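Local coordinates for protein tartronate semialdehyde reductase (Salmonella typhimurium, PDB 1VPD) that probably catalyses the NAD(P)H-dependent reduction of tartronate semialdehyde to D-glycerate, the last step of galactarate breakdown to that acid, at residues Leu193-Lys198 with Ala293-Val297; Val75-Leu80 with Glu108-Leu113; Leu245-Leu249 with Thr262-Met266; Lys223-Val227 with Asp281-Ala286; Met120-Ser126 with Leu137-Gly143. All coordinates share one frame; numbering follows the deposited sequence. Where two conformers were deposited one is given.

From the N terminus, contact 2 closes a loop of 27 residues between two helices of the Rossmann-type nucleotide-binding domain. Contact 5 follows in series and closes a loop of 10 residues, mostly helix 128-134, by pairing two strands of the same domain. The two touch where Ile109, Ser110 and Leu113 pack on Met120. The remaining contacts lie in the helical C-terminal part. Contact 1 spans the longest loop, from the end of helix 170-198 to the C-terminal tail. Contact 4 is nested within it, and contact 3 within contact 4. Val297 touches Val227, joining contacts 1 and 4. Val265 touches Leu285, joining contacts 3 and 4. Contacts 1 and 2 lie on opposite sides of the chain's centre.

Contact 1 (Leu193-Lys198 with Ala293-Val297); sequences LTLATK and AKVEV
Lys198 reaches from the last turn of helix 170-198 to the end of helix 285-293. Its NZ gives a hydrogen bond of 2.7 Å to Ala293 O, tilted 19° from the carbonyl plane. The lysine chain starts with CG anti to the backbone N (chi1 -160°). The bend at chi2 sends it past Val295, with CD 3.9 Å from Val295 CB, and the bend at chi4 turns NZ toward Ala293 O. Lys294 leaves helical geometry with positive phi, and the chain beyond it runs extended.

Thr194 has two conformers. In one, it presents its methyl, not its hydroxyl, to Ala293. Thr194 CG2 then comes 3.4 Å from Ala293 CB, a closeness that is doubtful with the second conformer present. The Thr194 and Val295 side chains slide past each other in opposite directions, with Thr194 CG2 3.8 Å from Val295 CG1. In this conformer Thr194 OG1 bonds Ser190 O within its own helix. Thr197 repeats this division one turn later. Its CG2 meets Val295 CG2 at 3.6 Å, and the two side chains lie at a slant. Thr197 OG1 bonds Leu193 O at 2.7 Å. This hydroxyl and Thr197 N grip that oxygen from opposite faces.

At the far end Val297 CG2 lies 3.7 Å from Thr194 OG1, and Val297 CG1 rests 4.1 Å from Leu193 CB. The tail thus lies against the end of helix 170-198. Helix 203-210 covers Leu193 and Thr197 through Val206 and Pro203. Helix 218-228 reaches Val297 through Val227 and Met228, while Tyr289 of helix 285-293 packs on Thr194.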
# COMPACT_ATOMS: atom_id res chain seq x y z
N LEU A 193 6.64 1.82 24.41
CA LEU A 193 6.22 3.14 24.93
C LEU A 193 5.20 2.99 26.05
O LEU A 193 5.25 3.73 27.03
CB LEU A 193 5.69 4.04 23.79
CG LEU A 193 6.71 4.49 22.76
CD1 LEU A 193 6.03 5.41 21.74
CD2 LEU A 193 7.90 5.21 23.38
N THR A 194 4.29 2.02 25.94
CA THR A 194 3.32 1.78 26.99
C THR A 194 4.00 1.27 28.26
O THR A 194 3.68 1.70 29.36
CB THR A 194 2.26 0.76 26.51
OG1 THR A 194 1.55 1.30 25.40
CG2 THR A 194 1.20 0.53 27.57
N LEU A 195 5.00 0.39 28.12
CA LEU A 195 5.80 -0.05 29.26
C LEU A 195 6.44 1.14 29.98
O LEU A 195 6.31 1.27 31.20
CB LEU A 195 6.88 -1.06 28.81
CG LEU A 195 7.91 -1.42 29.88
CD1 LEU A 195 7.24 -2.11 31.07
CD2 LEU A 195 9.01 -2.32 29.29
N ALA A 196 7.13 2.01 29.24
CA ALA A 196 7.86 3.11 29.85
C ALA A 196 6.90 4.09 30.53
O ALA A 196 7.15 4.53 31.64
CB ALA A 196 8.67 3.82 28.83
N THR A 197 5.77 4.36 29.88
CA THR A 197 4.74 5.25 30.43
C THR A 197 4.18 4.68 31.72
O THR A 197 4.02 5.40 32.72
CB THR A 197 3.61 5.45 29.43
OG1 THR A 197 4.14 5.96 28.19
CG2 THR A 197 2.66 6.53 29.92
N LYS A 198 3.84 3.38 31.71
CA LYS A 198 3.33 2.72 32.91
C LYS A 198 4.34 2.70 34.06
O LYS A 198 3.94 2.77 35.24
CB LYS A 198 2.84 1.29 32.60
CG LYS A 198 1.88 0.72 33.63
CD LYS A 198 0.47 1.32 33.53
CE LYS A 198 -0.48 0.80 34.63
NZ LYS A 198 -0.84 -0.65 34.50
N ALA A 293 -3.05 -2.13 29.26
CA ALA A 293 -2.14 -1.63 30.31
C ALA A 293 -2.77 -0.53 31.17
O ALA A 293 -2.21 -0.15 32.19
CB ALA A 293 -0.87 -1.12 29.70
N LYS A 294 -3.92 -0.02 30.75
CA LYS A 294 -4.61 1.07 31.46
C LYS A 294 -3.77 2.34 31.60
O LYS A 294 -3.69 2.96 32.68
CB LYS A 294 -5.12 0.60 32.82
CG LYS A 294 -6.08 -0.55 32.74
CD LYS A 294 -7.37 -0.20 32.03
CE LYS A 294 -8.43 -1.24 32.31
NZ LYS A 294 -9.79 -0.90 31.81
N VAL A 295 -3.14 2.74 30.50
CA VAL A 295 -2.42 4.01 30.43
C VAL A 295 -2.42 4.50 28.99
O VAL A 295 -2.43 3.70 28.06
CB VAL A 295 -0.98 3.88 31.00
CG1 VAL A 295 -0.10 3.07 30.08
CG2 VAL A 295 -0.38 5.23 31.27
N GLU A 296 -2.39 5.81 28.79
CA GLU A 296 -2.30 6.36 27.45
C GLU A 296 -0.91 6.94 27.20
O GLU A 296 -0.27 7.51 28.10
CB GLU A 296 -3.40 7.42 27.25
CG GLU A 296 -4.77 6.77 27.23
CD GLU A 296 -5.90 7.73 26.89
OE1 GLU A 296 -5.71 8.94 26.99
OE2 GLU A 296 -6.98 7.23 26.51
N VAL A 297 -0.45 6.77 25.97
CA VAL A 297 0.83 7.26 25.51
C VAL A 297 0.60 8.65 24.91
O VAL A 297 0.08 8.76 23.81
CB VAL A 297 1.44 6.29 24.48
CG1 VAL A 297 2.71 6.85 23.88
CG2 VAL A 297 1.72 4.94 25.16

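Contact 2 (Val75-Leu80 with Glu108-Leu113); sequences VKEVAL and EISDAL
Val75 and Ile109 meet between two helices of the Rossmann-type dinucleotide-binding domain. Helices 72-80 and 103-114 pack side by side, as expected of helices on one face of a parallel sheet. Their short axes run nearly parallel, at 8°, and come within 10.8 Å. Ile109 fills the middle of the interface. Its CG1 branch is anti to the carbonyl carbon (chi1 -66°), which leads CD1 across to the other helix. There CD1 lies 3.8 Å from Val75 CG1, and the two side chains cross at about a right angle. The same CD1 touches Lys76 CG at 3.7 Å. The other branch, CG2, faces Ala79 CB.

Leu80 closes the C-terminal end of the interface. Both its methyls lie over Ala112 CB, and its CD2 also meets Leu113 CD2 at 3.9 Å. Met120 of strand 119-126 packs on Ile109 and Leu113; Ile86 of helix 85-88 packs on Leu80 and Leu113.

A salt bridge links the two helices beside this apolar patch. The Lys76 chain is extended beyond CG, and its NZ reaches Glu108 OE1 at 3.0 Å, on the syn side but 33° out of the carboxylate plane.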
# COMPACT_ATOMS: atom_id res chain seq x y z
N VAL A 75 -9.20 -5.27 -7.80
CA VAL A 75 -8.34 -5.32 -8.98
C VAL A 75 -8.96 -6.23 -10.05
O VAL A 75 -8.95 -5.90 -11.23
CB VAL A 75 -6.90 -5.80 -8.65
CG1 VAL A 75 -6.01 -5.88 -9.91
CG2 VAL A 75 -6.26 -4.88 -7.64
N LYS A 76 -9.47 -7.37 -9.64
CA LYS A 76 -10.11 -8.31 -10.57
C LYS A 76 -11.28 -7.66 -11.30
O LYS A 76 -11.44 -7.83 -12.52
CB LYS A 76 -10.55 -9.58 -9.86
CG LYS A 76 -9.41 -10.52 -9.53
CD LYS A 76 -9.90 -11.83 -8.95
CE LYS A 76 -8.71 -12.75 -8.65
NZ LYS A 76 -9.15 -13.97 -7.90
N GLU A 77 -12.10 -6.90 -10.58
CA GLU A 77 -13.25 -6.22 -11.21
C GLU A 77 -12.77 -5.17 -12.23
O GLU A 77 -13.28 -5.11 -13.35
CB GLU A 77 -14.18 -5.58 -10.17
CG GLU A 77 -15.46 -4.98 -10.76
CD GLU A 77 -16.32 -5.97 -11.53
OE1 GLU A 77 -16.26 -7.19 -11.26
OE2 GLU A 77 -17.09 -5.54 -12.41
N VAL A 78 -11.79 -4.36 -11.86
CA VAL A 78 -11.28 -3.32 -12.74
C VAL A 78 -10.53 -3.91 -13.96
O VAL A 78 -10.66 -3.41 -15.09
CB VAL A 78 -10.38 -2.33 -11.96
CG1 VAL A 78 -9.51 -1.50 -12.89
CG2 VAL A 78 -11.23 -1.42 -11.08
N ALA A 79 -9.75 -4.96 -13.72
CA ALA A 79 -8.90 -5.52 -14.77
C ALA A 79 -9.66 -6.45 -15.69
O ALA A 79 -9.41 -6.45 -16.91
CB ALA A 79 -7.69 -6.24 -14.16
N LEU A 80 -10.58 -7.25 -15.13
CA LEU A 80 -11.18 -8.38 -15.85
C LEU A 80 -12.69 -8.31 -16.01
O LEU A 80 -13.26 -9.07 -16.79
CB LEU A 80 -10.84 -9.69 -15.13
CG LEU A 80 -9.37 -9.95 -14.82
CD1 LEU A 80 -9.24 -11.30 -14.16
CD2 LEU A 80 -8.55 -9.88 -16.09
N GLU A 108 -2.99 -15.05 -11.00
CA GLU A 108 -4.26 -15.34 -11.66
C GLU A 108 -4.67 -14.25 -12.65
O GLU A 108 -5.08 -14.53 -13.79
CB GLU A 108 -5.38 -15.51 -10.64
CG GLU A 108 -5.32 -16.81 -9.88
CD GLU A 108 -6.35 -16.91 -8.77
OE1 GLU A 108 -6.80 -15.87 -8.19
OE2 GLU A 108 -6.71 -18.05 -8.47
N ILE A 109 -4.58 -13.00 -12.20
CA ILE A 109 -4.94 -11.86 -13.03
C ILE A 109 -3.95 -11.76 -14.19
O ILE A 109 -4.35 -11.51 -15.34
CB ILE A 109 -4.93 -10.56 -12.19
CG1 ILE A 109 -6.04 -10.63 -11.11
CG2 ILE A 109 -5.14 -9.36 -13.10
CD1 ILE A 109 -5.85 -9.64 -9.99
N SER A 110 -2.67 -11.96 -13.91
CA SER A 110 -1.65 -11.95 -14.97
C SER A 110 -1.95 -13.00 -16.06
O SER A 110 -1.83 -12.72 -17.27
CB SER A 110 -0.27 -12.19 -14.38
OG SER A 110 0.73 -12.23 -15.39
N ASP A 111 -2.33 -14.20 -15.64
CA ASP A 111 -2.61 -15.28 -16.60
C ASP A 111 -3.83 -14.93 -17.45
O ASP A 111 -3.83 -15.19 -18.67
CB ASP A 111 -2.86 -16.61 -15.90
CG ASP A 111 -1.59 -17.24 -15.38
OD1 ASP A 111 -0.48 -16.83 -15.77
OD2 ASP A 111 -1.63 -18.17 -14.54
N ALA A 112 -4.84 -14.34 -16.83
CA ALA A 112 -6.04 -13.95 -17.56
C ALA A 112 -5.72 -12.86 -18.59
O ALA A 112 -6.21 -12.91 -19.72
CB ALA A 112 -7.12 -13.47 -16.62
N LEU A 113 -4.89 -11.89 -18.20
CA LEU A 113 -4.51 -10.81 -19.12
C LEU A 113 -3.60 -11.32 -20.23
O LEU A 113 -3.75 -10.91 -21.39
CB LEU A 113 -3.82 -9.67 -18.36
CG LEU A 113 -4.78 -8.88 -17.45
CD1 LEU A 113 -4.02 -7.93 -16.57
CD2 LEU A 113 -5.83 -8.12 -18.27

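Contact 3 (Leu245-Leu249 with Thr262-Met266)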
# COMPACT_ATOMS: atom_id res chain seq x y z
N LEU A 245 -2.06 -8.85 6.51
CA LEU A 245 -1.61 -9.92 7.40
C LEU A 245 -2.29 -11.25 7.10
O LEU A 245 -1.66 -12.31 7.22
CB LEU A 245 -1.74 -9.56 8.88
CG LEU A 245 -0.96 -8.34 9.37
CD1 LEU A 245 -0.93 -8.37 10.90
CD2 LEU A 245 0.46 -8.25 8.78
N ALA A 246 -3.58 -11.22 6.73
CA ALA A 246 -4.26 -12.43 6.29
C ALA A 246 -3.54 -13.06 5.11
O ALA A 246 -3.33 -14.27 5.08
CB ALA A 246 -5.71 -12.15 5.95
N ASN A 247 -3.16 -12.23 4.14
CA ASN A 247 -2.40 -12.72 3.00
C ASN A 247 -1.03 -13.28 3.40
O ASN A 247 -0.62 -14.34 2.90
CB ASN A 247 -2.26 -11.63 1.94
CG ASN A 247 -3.58 -11.31 1.24
OD1 ASN A 247 -4.53 -12.13 1.25
ND2 ASN A 247 -3.64 -10.15 0.59
N ALA A 248 -0.36 -12.61 4.34
CA ALA A 248 0.95 -13.07 4.81
C ALA A 248 0.84 -14.43 5.49
O ALA A 248 1.63 -15.34 5.24
CB ALA A 248 1.59 -12.06 5.72
N LEU A 249 -0.17 -14.57 6.33
CA LEU A 249 -0.40 -15.83 7.04
C LEU A 249 -0.79 -16.94 6.08
O LEU A 249 -0.30 -18.06 6.21
CB LEU A 249 -1.47 -15.63 8.12
CG LEU A 249 -0.95 -14.85 9.33
CD1 LEU A 249 -2.11 -14.22 10.08
CD2 LEU A 249 -0.16 -15.70 10.28
N THR A 262 3.46 -12.21 13.71
CA THR A 262 2.39 -11.77 12.82
C THR A 262 1.06 -12.37 13.26
O THR A 262 0.03 -11.67 13.32
CB THR A 262 2.71 -12.16 11.36
OG1 THR A 262 3.90 -11.49 10.90
CG2 THR A 262 1.61 -11.72 10.44
N ALA A 263 1.06 -13.66 13.59
CA ALA A 263 -0.17 -14.31 14.06
C ALA A 263 -0.69 -13.61 15.32
O ALA A 263 -1.91 -13.37 15.44
CB ALA A 263 0.04 -15.77 14.29
N ALA A 264 0.20 -13.25 16.23
CA ALA A 264 -0.20 -12.52 17.44
C ALA A 264 -0.73 -11.14 17.13
O ALA A 264 -1.79 -10.75 17.65
CB ALA A 264 0.95 -12.43 18.43
N VAL A 265 -0.04 -10.38 16.29
CA VAL A 265 -0.50 -9.02 15.98
C VAL A 265 -1.82 -9.03 15.20
O VAL A 265 -2.67 -8.17 15.40
CB VAL A 265 0.60 -8.20 15.32
CG1 VAL A 265 0.07 -6.86 14.83
CG2 VAL A 265 1.74 -8.01 16.30
N MSE A 266 -2.03 -10.06 14.38
CA MSE A 266 -3.32 -10.25 13.73
C MSE A 266 -4.47 -10.33 14.74
O MSE A 266 -5.50 -9.67 14.53
CB MSE A 266 -3.33 -11.49 12.83
CG MSE A 266 -4.71 -11.93 12.37
SE MSE A 266 -5.58 -10.56 11.25
CE MSE A 266 -5.59 -11.56 9.58
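Met266, Leu245 and Leu249 bury the most surface where helix 238-255 packs on helix 260-274. Met266 is a selenomethionine. Its CG leaves anti to the backbone N (chi1 167°), and the chain then bends at chi2 and chi3. The bends bring its terminal methyl over the backbone of the other helix. Met266 CE lies 3.5 Å from Ala246 N and 3.7 Å from Ala246 CB. The base of the same side chain serves a second partner: Met266 CB is 4.1 Å from Leu249 CD1.

Leu245 points its two methyls at different residues. CD1 lies against the start of Met266, 4.0 Å from Met266 N, and also reaches Val265. CD2 meets the methyl CG2 of Thr262, again at 4.0 Å.

Leu249, one turn later, works in the same way. Its CD1 goes to Met266, while its CD2 rests 4.0 Å from Ala263 CB. Thr262 slides past it in the opposite direction, with Thr262 CG2 4.2 Å from Leu249 CG. Its methyl thus sits between the two leucines, and the contact is wholly apolar.

The short helix axes come within 10.2 Å and cross at -146°, so the helices run roughly antiparallel, as successive helices of the C-terminal helical domain. Leu259, in the loop that joins them, covers Ala248 and Leu249. The long helix 170-198 closes one side, with Val180 on Thr262 and Leu184 and Ala187 on Val265.

Contact 4 (Lys223-Val227 with Asp281-Ala286); sequences KAPMV and DHSALA
Lys223 and Asp281 form a salt bridge in a largely buried contact, and Asp281 also heads an Asx turn. Lys223 NZ lies 2.9 Å from Asp281 OD2 and uses the syn lone pair of that oxygen. A weak second bond goes to Asp281 OD1. OD2 is gripped by two more donors. Ser283 OG bonds it at 2.8 Å on the anti side. Ser283 N bonds it at 3.0 Å from above the carboxylate plane, which closes the Asx turn. OD1 is held by Phe236 N. These bonds fix the rotation of the carboxylate, and the nearby ammonium probably stabilises its negative charge.

The Asp281 side chain leaves with CG anti to the backbone N (chi1 -176°), so that it meets Lys223 coming from the opposite direction. Met226, a selenomethionine, approaches at about a right angle. Its chain bends at chi3 and lays CE 3.6 Å from Asp281 OD2. The aliphatic part of Lys223 passes Ser283, with Lys223 CD 4.1 Å from Ser283 CB.

The contact joins helix 218-228 to the 3-10 turn that leads into helix 285-293, within the C-terminal helical domain. His282 of this turn is packed by Val182 and Ile186 of helix 170-198, and it lies near a bound tartrate, probably from the crystallisation liquor. Farther along, the side-chain packing is apolar, though Val227 CG2 also lies by Ser283 O. Val227 straddles Ala286: its CG1 and CG2 each lie 3.7 Å from Ala286 CB.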
# COMPACT_ATOMS: atom_id res chain seq x y z
N LYS A 223 5.10 7.35 13.37
CA LYS A 223 3.94 6.96 14.16
C LYS A 223 3.99 7.39 15.62
O LYS A 223 2.92 7.62 16.20
CB LYS A 223 3.69 5.46 14.04
CG LYS A 223 3.51 4.96 12.61
CD LYS A 223 2.46 5.75 11.83
CE LYS A 223 2.07 5.07 10.54
NZ LYS A 223 0.98 5.82 9.84
N ALA A 224 5.17 7.54 16.23
CA ALA A 224 5.20 7.94 17.64
C ALA A 224 4.54 9.31 17.85
O ALA A 224 3.73 9.47 18.77
CB ALA A 224 6.61 7.90 18.26
N PRO A 225 4.85 10.29 17.00
CA PRO A 225 4.18 11.59 17.10
C PRO A 225 2.67 11.49 16.95
O PRO A 225 1.94 12.17 17.71
CB PRO A 225 4.84 12.41 15.98
CG PRO A 225 6.19 11.77 15.84
CD PRO A 225 5.88 10.30 15.94
N MSE A 226 2.18 10.66 16.03
CA MSE A 226 0.74 10.49 15.82
C MSE A 226 0.08 9.94 17.07
O MSE A 226 -0.95 10.45 17.51
CB MSE A 226 0.47 9.58 14.62
CG MSE A 226 0.92 10.17 13.29
SE MSE A 226 0.46 9.06 11.76
CE MSE A 226 -1.50 9.08 11.88
N VAL A 227 0.65 8.87 17.64
CA VAL A 227 0.11 8.31 18.86
C VAL A 227 0.05 9.36 19.97
O VAL A 227 -0.97 9.53 20.62
CB VAL A 227 0.94 7.09 19.35
CG1 VAL A 227 0.44 6.61 20.70
CG2 VAL A 227 0.88 5.96 18.33
N ASP A 281 -5.97 4.80 11.41
CA ASP A 281 -4.59 4.53 11.00
C ASP A 281 -4.02 3.40 11.84
O ASP A 281 -4.38 3.25 13.00
CB ASP A 281 -3.72 5.76 11.19
CG ASP A 281 -2.31 5.55 10.69
OD1 ASP A 281 -2.11 5.45 9.46
OD2 ASP A 281 -1.33 5.49 11.48
N HIS A 282 -3.10 2.63 11.27
CA HIS A 282 -2.52 1.51 12.01
C HIS A 282 -1.65 1.86 13.23
O HIS A 282 -1.38 0.97 14.04
CB HIS A 282 -1.84 0.46 11.11
CG HIS A 282 -0.79 0.96 10.15
ND1 HIS A 282 -0.46 2.28 9.91
CD2 HIS A 282 -0.02 0.22 9.32
CE1 HIS A 282 0.49 2.33 8.99
NE2 HIS A 282 0.78 1.09 8.62
N SER A 283 -1.33 3.14 13.40
CA SER A 283 -0.80 3.65 14.67
C SER A 283 -1.75 3.34 15.84
O SER A 283 -1.32 3.29 16.99
CB SER A 283 -0.50 5.16 14.58
OG SER A 283 -1.65 5.90 14.20
N ALA A 284 -3.03 3.11 15.55
CA ALA A 284 -4.01 2.74 16.58
C ALA A 284 -3.75 1.36 17.20
O ALA A 284 -4.39 0.99 18.18
CB ALA A 284 -5.43 2.84 16.04
N LEU A 285 -2.78 0.62 16.69
CA LEU A 285 -2.30 -0.54 17.44
C LEU A 285 -1.87 -0.12 18.83
O LEU A 285 -1.99 -0.89 19.77
CB LEU A 285 -1.11 -1.19 16.73
CG LEU A 285 -1.35 -2.36 15.83
CD1 LEU A 285 -0.08 -2.62 15.03
CD2 LEU A 285 -1.75 -3.60 16.64
N ALA A 286 -1.39 1.11 18.99
CA ALA A 286 -1.05 1.62 20.32
C ALA A 286 -2.23 1.58 21.28
O ALA A 286 -2.05 1.29 22.47
CB ALA A 286 -0.48 3.04 20.25

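Contact 5 (Met120-Ser126 with Leu137-Gly143)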
# COMPACT_ATOMS: atom_id res chain seq x y z
N MSE A 120 1.79 -7.66 -17.52
CA MSE A 120 1.49 -7.21 -16.15
C MSE A 120 2.73 -7.22 -15.26
O MSE A 120 3.55 -8.16 -15.32
CB MSE A 120 0.40 -8.07 -15.51
CG MSE A 120 0.01 -7.62 -14.12
SE MSE A 120 -1.42 -8.70 -13.44
CE MSE A 120 -1.50 -8.12 -11.63
N LEU A 121 2.88 -6.16 -14.47
CA LEU A 121 3.81 -6.13 -13.35
C LEU A 121 2.99 -6.00 -12.06
O LEU A 121 2.00 -5.26 -12.03
CB LEU A 121 4.76 -4.94 -13.41
CG LEU A 121 5.65 -4.77 -14.65
CD1 LEU A 121 6.38 -3.44 -14.58
CD2 LEU A 121 6.61 -5.92 -14.71
N ASP A 122 3.43 -6.67 -11.00
CA ASP A 122 2.93 -6.40 -9.66
C ASP A 122 3.96 -5.55 -8.93
O ASP A 122 5.06 -6.01 -8.62
CB ASP A 122 2.53 -7.66 -8.87
CG ASP A 122 3.67 -8.63 -8.59
OD1 ASP A 122 4.42 -9.01 -9.52
OD2 ASP A 122 3.83 -9.15 -7.45
N ALA A 123 3.61 -4.28 -8.70
CA ALA A 123 4.53 -3.27 -8.18
C ALA A 123 3.95 -2.52 -6.96
O ALA A 123 3.78 -1.30 -7.00
CB ALA A 123 4.88 -2.28 -9.28
N PRO A 124 3.65 -3.25 -5.88
CA PRO A 124 3.20 -2.61 -4.65
C PRO A 124 4.28 -1.74 -4.03
O PRO A 124 5.47 -1.77 -4.41
CB PRO A 124 2.85 -3.81 -3.74
CG PRO A 124 3.67 -4.93 -4.25
CD PRO A 124 3.75 -4.71 -5.74
N VAL A 125 3.86 -0.91 -3.09
CA VAL A 125 4.70 0.15 -2.57
C VAL A 125 4.75 0.15 -1.07
O VAL A 125 3.87 -0.42 -0.40
CB VAL A 125 4.22 1.55 -3.08
CG1 VAL A 125 3.98 1.54 -4.58
CG2 VAL A 125 2.96 2.02 -2.37
N SER A 126 5.74 0.86 -0.55
CA SER A 126 5.78 1.15 0.89
C SER A 126 6.35 2.53 1.18
O SER A 126 7.31 2.99 0.54
CB SER A 126 6.60 0.11 1.63
OG SER A 126 6.55 0.38 3.00
N LEU A 137 8.49 6.88 -1.95
CA LEU A 137 8.08 5.48 -1.79
C LEU A 137 9.13 4.50 -2.28
O LEU A 137 9.83 4.78 -3.25
CB LEU A 137 6.81 5.20 -2.61
CG LEU A 137 5.54 5.93 -2.23
CD1 LEU A 137 4.47 5.72 -3.29
CD2 LEU A 137 5.04 5.45 -0.89
N SER A 138 9.21 3.34 -1.64
CA SER A 138 9.89 2.19 -2.21
C SER A 138 8.85 1.36 -2.98
O SER A 138 7.73 1.13 -2.49
CB SER A 138 10.54 1.33 -1.13
OG SER A 138 11.76 1.90 -0.69
N VAL A 139 9.24 0.91 -4.16
CA VAL A 139 8.42 0.09 -5.03
C VAL A 139 9.14 -1.24 -5.21
O VAL A 139 10.35 -1.29 -5.43
CB VAL A 139 8.21 0.81 -6.40
CG1 VAL A 139 7.30 0.02 -7.30
CG2 VAL A 139 7.66 2.20 -6.18
N MSE A 140 8.38 -2.32 -5.11
CA MSE A 140 8.91 -3.67 -5.16
C MSE A 140 8.12 -4.44 -6.21
O MSE A 140 6.91 -4.53 -6.12
CB MSE A 140 8.83 -4.33 -3.77
CG MSE A 140 7.42 -4.38 -3.17
SE MSE A 140 7.40 -4.07 -1.22
CE MSE A 140 8.03 -2.25 -1.19
N VAL A 141 8.80 -4.99 -7.22
CA VAL A 141 8.15 -5.37 -8.47
C VAL A 141 8.41 -6.81 -8.87
O VAL A 141 9.55 -7.28 -8.83
CB VAL A 141 8.64 -4.46 -9.63
CG1 VAL A 141 7.80 -4.70 -10.87
CG2 VAL A 141 8.62 -2.99 -9.20
N GLY A 142 7.36 -7.52 -9.29
CA GLY A 142 7.51 -8.78 -9.97
C GLY A 142 7.05 -8.68 -11.41
O GLY A 142 6.22 -7.83 -11.76
N GLY A 143 7.58 -9.57 -12.24
CA GLY A 143 7.21 -9.68 -13.64
C GLY A 143 8.44 -9.81 -14.52
O GLY A 143 9.53 -10.04 -14.05
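Val125 and Val139 sit side by side in the tight part of this antiparallel strand pair, their side chains pointing the same way. Val125 CG1 is 4.1 Å from Val139 CG2. Backbone bonds flank this non-hydrogen-bonded pair. On one side Ser126 and Ser138 bond each other in both directions, with Ser126 N 2.8 Å from Ser138 O. On the other, Met140 N reaches Pro124 O at 3.0 Å (169° at the hydrogen). Leu137 extends the apolar row, with its CD1 beside Val125 CG2.

The pairing is irregular toward Gly142. Asp122 and Gly142 form a single bridge, with Gly142 N 2.8 Å from Asp122 O. Strand geometry is interrupted at Ala123 and Pro124, although Pro124 O still accepts. The Asp122 carboxylate lies by Gly142 and is bonded by Gly169 N and Asn172 N.

The serine end is more open, as Ser126 and Ser138 are partly exposed. Selenomethionine Met140 bends so that CE lies 3.9 Å from Ser126 CB. Ser126 OG bonds Asn178 and the bound tartrate, and Val125 O bonds Lys175, the predicted catalytic residue. Strand 119-126, the last of the parallel Rossmann-type strands, ends at the probable active site between the domains; 137-142 pairs antiparallel to it.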